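Local coordinates for FMN-binding protein (PDB 3IN6), which binds flavin mononucleotide as a flavoprotein and may serve in redox chemistry, at the interface of chains A and B. Residues are numbered along the deposited sequence; one frame, centred on the assembly and turned at random. Chains: chain A/B, FMN-binding protein.

The interface of chains A and B. Residues chain A 38, 42-44; chain B 36-38, 44, 79-80.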
# COMPACT_ATOMS: atom_id res chain seq x y z
N VAL A 38 -2.55 2.58 -9.84
CA VAL A 38 -2.41 3.94 -10.34
C VAL A 38 -3.23 4.13 -11.62
O VAL A 38 -3.46 3.16 -12.33
CB VAL A 38 -0.92 4.27 -10.69
CG1 VAL A 38 -0.44 3.42 -11.85
CG2 VAL A 38 -0.74 5.76 -11.02
N TYR A 42 -1.44 9.45 -13.01
CA TYR A 42 -0.50 9.18 -11.91
C TYR A 42 -1.13 9.20 -10.51
O TYR A 42 -0.41 9.17 -9.51
CB TYR A 42 0.73 10.12 -11.99
CG TYR A 42 1.51 9.95 -13.28
CD1 TYR A 42 2.26 8.80 -13.51
CD2 TYR A 42 1.50 10.93 -14.27
CE1 TYR A 42 2.96 8.62 -14.69
CE2 TYR A 42 2.22 10.75 -15.46
CZ TYR A 42 2.94 9.59 -15.65
OH TYR A 42 3.66 9.40 -16.81
N GLU A 43 -2.46 9.20 -10.44
CA GLU A 43 -3.16 9.21 -9.15
C GLU A 43 -3.06 7.78 -8.61
O GLU A 43 -3.50 6.83 -9.25
CB GLU A 43 -4.62 9.68 -9.31
N VAL A 44 -2.46 7.64 -7.43
CA VAL A 44 -2.24 6.33 -6.84
C VAL A 44 -3.35 5.97 -5.86
O VAL A 44 -3.87 6.83 -5.15
CB VAL A 44 -0.87 6.30 -6.09
CG1 VAL A 44 -0.61 4.94 -5.47
CG2 VAL A 44 0.26 6.68 -7.03
N SER B 36 2.25 4.71 -0.75
CA SER B 36 2.33 4.17 -2.10
C SER B 36 2.61 5.30 -3.07
O SER B 36 2.05 6.38 -2.93
CB SER B 36 1.06 3.44 -2.49
OG SER B 36 0.77 2.46 -1.53
N THR B 37 3.48 5.03 -4.03
CA THR B 37 3.96 6.03 -4.97
C THR B 37 4.06 5.45 -6.38
O THR B 37 3.79 4.27 -6.58
CB THR B 37 5.33 6.54 -4.52
OG1 THR B 37 6.24 5.43 -4.38
CG2 THR B 37 5.20 7.27 -3.17
N VAL B 38 4.44 6.27 -7.35
CA VAL B 38 4.54 5.79 -8.72
C VAL B 38 5.57 6.59 -9.53
O VAL B 38 5.74 7.79 -9.31
CB VAL B 38 3.16 5.87 -9.42
CG1 VAL B 38 2.69 7.31 -9.49
CG2 VAL B 38 3.19 5.24 -10.83
N VAL B 44 4.18 1.15 -9.83
CA VAL B 44 3.72 1.52 -8.49
C VAL B 44 4.64 0.90 -7.44
O VAL B 44 5.12 -0.24 -7.59
CB VAL B 44 2.28 1.06 -8.25
CG1 VAL B 44 1.74 1.64 -6.93
CG2 VAL B 44 1.40 1.48 -9.42
N LYS B 79 2.59 12.36 -6.62
CA LYS B 79 1.37 11.83 -5.99
C LYS B 79 1.60 10.57 -5.17
O LYS B 79 2.46 9.76 -5.50
CB LYS B 79 0.30 11.58 -7.05
CG LYS B 79 0.08 12.80 -7.95
CD LYS B 79 -1.12 12.66 -8.82
CE LYS B 79 -1.19 13.73 -9.88
NZ LYS B 79 -2.46 13.58 -10.63
N GLY B 80 0.82 10.41 -4.11
CA GLY B 80 0.92 9.23 -3.25
C GLY B 80 -0.29 9.04 -2.36
O GLY B 80 -1.24 9.82 -2.42
O HOH W 1 -2.66 9.36 -5.06
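A:Val44 and B:Val38 meet methyl to methyl, their side chains running past each other in opposite directions. The patch belongs to a two-fold symmetric interface between two copies of the flavoprotein, where strands 33-38 and 44-48 of one chain face the same strands of the other; the start of strand 79-87 of chain B borders it against the chain A loop preceding strand 44-48. This pairing may be the physiological dimer, though the structure alone does not show it. In A:Val44, CG1 lies anti to the backbone N (chi1 -179°), which places CG2 beside that N and turns the two methyls to different partners. CG2 touches CG1 of B:Val38 at 3.5 Å, while CG1 rests on the CB methylene of B:Ser36 at 3.7 Å. A branched, rigid side chain suits this place, since one residue covers two neighbours and loses little freedom on burial.

The reciprocal pair, whose side chains likewise pass in opposite directions, brings A:Val38 CG1 to B:Val44 CG2 at 3.6 Å. Between these two pairs the equivalent valines A:Val38 and B:Val38 cross at about a right angle, their CG2 methyls 4.0 Å apart. In B:Val38, CG1 sits between the backbone N and the carbonyl carbon (chi1 62°), a crowded position that turns this methyl towards A:Val44 CG2 and the carbonyl O of A:Tyr42, and CG2 towards its symmetry mate.

At one border the aliphatic part of B:Lys79 lies alongside the backbone of A:Tyr42 and A:Glu43. The extended chain beyond CG puts alternate carbons on one side, and CB and CD both lie against the carbonyl O of A:Tyr42, CB at 3.5 Å. Lysine suits an edge: its methylenes cover the backbone while its amino group is carried away from the valines.

No direct polar bond joins the chains in this patch, and cohesion here probably rests mainly on apolar packing, with a water bridge beside it. B:Gly80, having no side chain, presents its backbone near A:Val44. One water bonds to N and O of A:Val44 and, across the interface, to the carbonyl O of B:Gly80 at 3.0 Å.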